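Local structure of hypothetical protein yiiM (Escherichia coli, 1O65) at residues A[103-107]-A[108-112]; A[137-141]-A[142-146]. The protein is of unknown function but carries a MOSC domain and may bind molybdenum and pyridoxal phosphate and act as an oxidoreductase. All coordinates share one frame; numbering follows the deposited sequence.

Interaction 1. Residues A[103-107]-A[108-112]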
loop_
_atom_site.group_PDB
_atom_site.type_symbol
_atom_site.label_atom_id
_atom_site.label_comp_id
_atom_site.label_asym_id
_atom_site.label_seq_id
_atom_site.Cartn_x
_atom_site.Cartn_y
_atom_site.Cartn_z
ATOM N N ASP A 103 12.543 5.447 -1.443
ATOM C CA ASP A 103 12.943 6.199 -0.270
ATOM C C ASP A 103 12.113 7.510 -0.334
ATOM O O ASP A 103 11.693 7.839 -1.449
ATOM C CB ASP A 103 14.390 6.639 -0.256
ATOM C CG ASP A 103 15.399 5.550 0.022
ATOM O OD1 ASP A 103 15.436 4.994 1.134
ATOM O OD2 ASP A 103 16.178 5.293 -0.924
ATOM N N GLY A 104 11.859 8.162 0.784
ATOM C CA GLY A 104 11.162 9.431 0.776
ATOM C C GLY A 104 9.660 9.373 0.823
ATOM O O GLY A 104 9.041 10.441 0.901
ATOM N N LEU A 105 9.018 8.209 0.702
ATOM C CA LEU A 105 7.566 8.106 0.730
ATOM C C LEU A 105 7.117 7.150 1.826
ATOM O O LEU A 105 7.467 5.957 1.821
ATOM C CB LEU A 105 7.012 7.653 -0.618
ATOM C CG LEU A 105 7.060 8.667 -1.759
ATOM C CD1 LEU A 105 6.628 8.032 -3.070
ATOM C CD2 LEU A 105 6.167 9.859 -1.470
ATOM N N THR A 106 6.355 7.648 2.799
ATOM C CA THR A 106 5.892 6.816 3.897
ATOM C C THR A 106 4.398 6.994 4.130
ATOM O O THR A 106 3.731 7.825 3.510
ATOM C CB THR A 106 6.615 7.127 5.225
ATOM O OG1 THR A 106 6.212 8.443 5.644
ATOM C CG2 THR A 106 8.131 7.077 5.131
ATOM N N GLU A 107 3.831 6.212 5.071
ATOM C CA GLU A 107 2.421 6.339 5.396
ATOM C C GLU A 107 2.073 7.749 5.870
ATOM O O GLU A 107 0.921 8.193 5.686
ATOM C CB GLU A 107 2.016 5.336 6.501
ATOM C CG GLU A 107 2.128 3.890 6.006
ATOM C CD GLU A 107 3.536 3.346 6.043
ATOM O OE1 GLU A 107 4.476 3.978 6.632
ATOM O OE2 GLU A 107 3.755 2.276 5.450
ATOM N N SER A 108 3.013 8.442 6.532
ATOM C CA SER A 108 2.735 9.781 7.007
ATOM C C SER A 108 2.866 10.865 5.964
ATOM O O SER A 108 2.432 11.982 6.292
ATOM C CB SER A 108 3.538 10.134 8.270
ATOM O OG SER A 108 4.899 9.765 8.148
ATOM N N ASN A 109 3.451 10.673 4.796
ATOM C CA ASN A 109 3.457 11.778 3.829
ATOM C C ASN A 109 2.798 11.346 2.510
ATOM O O ASN A 109 2.942 12.022 1.484
ATOM C CB ASN A 109 4.832 12.385 3.618
ATOM C CG ASN A 109 5.791 11.494 2.898
ATOM O OD1 ASN A 109 5.604 10.270 2.957
ATOM N ND2 ASN A 109 6.806 12.029 2.212
ATOM N N VAL A 110 2.195 10.162 2.491
ATOM C CA VAL A 110 1.445 9.725 1.309
ATOM C C VAL A 110 -0.045 9.820 1.665
ATOM O O VAL A 110 -0.455 9.308 2.708
ATOM C CB VAL A 110 1.855 8.336 0.834
ATOM C CG1 VAL A 110 0.909 7.740 -0.197
ATOM C CG2 VAL A 110 3.248 8.429 0.190
ATOM N N TYR A 111 -0.821 10.539 0.866
ATOM C CA TYR A 111 -2.238 10.702 1.170
ATOM C C TYR A 111 -3.143 9.819 0.315
ATOM O O TYR A 111 -2.855 9.518 -0.853
ATOM C CB TYR A 111 -2.626 12.177 0.985
ATOM C CG TYR A 111 -2.086 13.106 2.064
ATOM C CD1 TYR A 111 -0.721 13.352 2.147
ATOM C CD2 TYR A 111 -2.917 13.715 2.998
ATOM C CE1 TYR A 111 -0.194 14.182 3.100
ATOM C CE2 TYR A 111 -2.383 14.555 3.969
ATOM C CZ TYR A 111 -1.022 14.778 4.016
ATOM O OH TYR A 111 -0.460 15.585 4.976
ATOM N N MET A 112 -4.284 9.439 0.892
ATOM C CA MET A 112 -5.283 8.637 0.167
ATOM C C MET A 112 -5.745 9.441 -1.042
ATOM O O MET A 112 -6.019 10.624 -0.868
ATOM C CB MET A 112 -6.496 8.407 1.064
ATOM C CG MET A 112 -6.172 7.635 2.341
ATOM S SD MET A 112 -5.599 5.953 2.015
ATOM C CE MET A 112 -7.053 5.283 1.241
#

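Interaction 2. Residues A[137-141]-A[142-146]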
loop_
_atom_site.group_PDB
_atom_site.type_symbol
_atom_site.label_atom_id
_atom_site.label_comp_id
_atom_site.label_asym_id
_atom_site.label_seq_id
_atom_site.Cartn_x
_atom_site.Cartn_y
_atom_site.Cartn_z
ATOM N N TYR A 137 4.480 -16.815 7.762
ATOM C CA TYR A 137 5.204 -17.982 7.322
ATOM C C TYR A 137 6.300 -17.625 6.319
ATOM O O TYR A 137 7.230 -18.403 6.115
ATOM C CB TYR A 137 4.268 -19.024 6.691
ATOM C CG TYR A 137 3.035 -19.343 7.508
ATOM C CD1 TYR A 137 3.111 -19.497 8.887
ATOM C CD2 TYR A 137 1.793 -19.503 6.908
ATOM C CE1 TYR A 137 1.992 -19.774 9.643
ATOM C CE2 TYR A 137 0.669 -19.798 7.656
ATOM C CZ TYR A 137 0.774 -19.922 9.021
ATOM O OH TYR A 137 -0.344 -20.208 9.774
ATOM N N HIS A 138 6.221 -16.449 5.709
ATOM C CA HIS A 138 7.225 -16.051 4.723
ATOM C C HIS A 138 8.511 -15.581 5.380
ATOM O O HIS A 138 9.617 -15.849 4.912
ATOM C CB HIS A 138 6.652 -14.979 3.798
ATOM C CG HIS A 138 7.581 -14.587 2.691
ATOM N ND1 HIS A 138 8.564 -13.638 2.844
ATOM C CD2 HIS A 138 7.673 -15.025 1.414
ATOM C CE1 HIS A 138 9.221 -13.496 1.714
ATOM N NE2 HIS A 138 8.700 -14.329 0.825
ATOM N N PHE A 139 8.389 -14.867 6.489
ATOM C CA PHE A 139 9.549 -14.379 7.224
ATOM C C PHE A 139 9.904 -15.310 8.377
ATOM O O PHE A 139 10.858 -15.094 9.116
ATOM C CB PHE A 139 9.257 -12.991 7.808
ATOM C CG PHE A 139 9.097 -11.932 6.757
ATOM C CD1 PHE A 139 10.219 -11.446 6.105
ATOM C CD2 PHE A 139 7.856 -11.427 6.424
ATOM C CE1 PHE A 139 10.096 -10.475 5.135
ATOM C CE2 PHE A 139 7.726 -10.444 5.465
ATOM C CZ PHE A 139 8.847 -9.968 4.820
ATOM N N ASP A 140 9.018 -16.277 8.619
ATOM C CA ASP A 140 9.160 -17.234 9.694
ATOM C C ASP A 140 9.139 -16.521 11.046
ATOM O O ASP A 140 9.885 -16.833 11.970
ATOM C CB ASP A 140 10.448 -18.052 9.567
ATOM C CG ASP A 140 10.220 -19.459 10.116
ATOM O OD1 ASP A 140 9.564 -20.218 9.368
ATOM O OD2 ASP A 140 10.664 -19.758 11.235
ATOM N N ILE A 141 8.354 -15.462 11.101
ATOM C CA ILE A 141 8.137 -14.667 12.305
ATOM C C ILE A 141 6.624 -14.783 12.553
ATOM O O ILE A 141 5.803 -14.250 11.807
ATOM C CB ILE A 141 8.575 -13.215 12.154
ATOM C CG1 ILE A 141 10.113 -13.126 12.040
ATOM C CG2 ILE A 141 8.129 -12.390 13.366
ATOM C CD1 ILE A 141 10.615 -11.790 11.526
ATOM N N SER A 142 6.296 -15.547 13.581
ATOM C CA SER A 142 4.938 -15.880 13.933
ATOM C C SER A 142 3.958 -14.732 14.014
ATOM O O SER A 142 2.773 -14.959 13.706
ATOM C CB SER A 142 4.911 -16.706 15.226
ATOM O OG SER A 142 5.112 -15.874 16.359
ATOM N N ASP A 143 4.364 -13.547 14.445
ATOM C CA ASP A 143 3.457 -12.423 14.558
ATOM C C ASP A 143 3.829 -11.215 13.715
ATOM O O ASP A 143 3.452 -10.102 14.095
ATOM C CB ASP A 143 3.375 -12.004 16.044
ATOM C CG ASP A 143 4.722 -11.520 16.560
ATOM O OD1 ASP A 143 5.750 -11.902 15.962
ATOM O OD2 ASP A 143 4.760 -10.759 17.550
ATOM N N ILE A 144 4.482 -11.384 12.568
ATOM C CA ILE A 144 4.881 -10.233 11.750
ATOM C C ILE A 144 3.657 -9.496 11.237
ATOM O O ILE A 144 3.613 -8.250 11.322
ATOM C CB ILE A 144 5.866 -10.590 10.646
ATOM C CG1 ILE A 144 6.444 -9.366 9.925
ATOM C CG2 ILE A 144 5.236 -11.493 9.582
ATOM C CD1 ILE A 144 7.507 -8.612 10.665
ATOM N N ALA A 145 2.593 -10.198 10.837
ATOM C CA ALA A 145 1.396 -9.476 10.365
ATOM C C ALA A 145 0.813 -8.617 11.481
ATOM O O ALA A 145 0.451 -7.442 11.267
ATOM C CB ALA A 145 0.396 -10.384 9.707
ATOM N N GLN A 146 0.760 -9.130 12.705
ATOM C CA GLN A 146 0.269 -8.306 13.822
ATOM C C GLN A 146 1.186 -7.098 13.984
ATOM O O GLN A 146 0.765 -5.952 14.107
ATOM C CB GLN A 146 0.180 -9.135 15.096
ATOM C CG GLN A 146 -0.381 -8.387 16.300
ATOM C CD GLN A 146 -1.886 -8.208 16.196
ATOM O OE1 GLN A 146 -2.622 -9.201 16.282
ATOM N NE2 GLN A 146 -2.384 -6.991 15.996
#

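Interaction 1. Residues A[103-107]-A[108-112]
The amide of N109 turns back on the chain before it and meets two backbone groups with its two ends, a worked example of one side-chain amide pairing with both a backbone N-H and a backbone C=O of the preceding residues. Its OD1 accepts the N-H of T106 at 2.7 Å in a nearly straight bond (172°), with the donor in the plane of the side-chain carbonyl. Its ND2 gives a proton to G104 O at 3.0 Å; that oxygen lies almost in the plane of the amide. Gripped at both ends, the amide has its flip fixed, since a swap of OD1 and ND2 would set donor against donor and acceptor against acceptor. CG of N109 sits between its own backbone N and carbonyl carbon (chi1 70°), which folds the amide back toward residues 104-106. With an alanine here, T106 N and G104 O would probably lose their side-chain partners, and residues 104-106 would be freer to shift against residues 108-110. In the other direction T106 O accepts N109 N at 3.1 Å and, more weakly, V110 N. Residues 106-109 form a type I beta turn in the loop between strands 100-102 and 115-118 of the MOSC domain. On the solvent side T106 OG1 and S108 OG share a hydrogen bond of 3.1 Å. On the buried side CD2 of L105 touches CG2 of V110 at 3.6 Å, the two side chains crossing at about a right angle, and both pack on W156 of strand 156-160. Farther out, the carboxylate of E107 accepts G155 N and H76 NE2 through OE2, while G104 N is hydrogen-bonded to E75 OE2.

Interaction 2. Residues A[137-141]-A[142-146]
I141 O accepts the N-H of I144 at 3.2 Å, with an N-H...O angle of 163°, in a type I beta turn. Just before it, D140 leaves helical geometry with a positive phi of 63°, and the turn swings the chain into its next helix. The two isoleucine side chains meet across the turn: CG2 of I141 lies 4.0 Å from CB of I144. That methyl is anti to the backbone N, which carries it forward over the turn, where it also comes within 3.6 Å of D143 OD1. The arrangement is a short loop containing a type I turn, linking helix 134-138 to helix 144-151 in the MOSC domain. D143 occupies the N-cap position of the second helix, yet its side chain makes no capping bond. CG2 of I144 approaches CD2 of F139 obliquely at 4.1 Å, the two side chains crossing at about a right angle. ND1 of H138 lies over the centre of one face of the F139 ring, 4.0 Å above its plane. Beyond the turn, F139 meets the rings of F91 and F96, and I141 touches F84, Q87 and F91.

Interactions 1 and 2 come in series along the chain and both belong to the MOSC domain, but they do not touch: their centres lie 24 Å apart and their nearest atoms about 12 Å. The centre of interaction 1 lies about 10 Å from the centre of the chain, beside the mixed sheet, and that of interaction 2 about 18 Å, where two helices join. Each is a local turn held differently: residues 103-112 with a side-chain amide bonded to backbone groups, residues 137-146 with one backbone bond and apolar contacts. Strands 115-118 and 121-128 lie between them in sequence, and helix 134-138 runs into interaction 2.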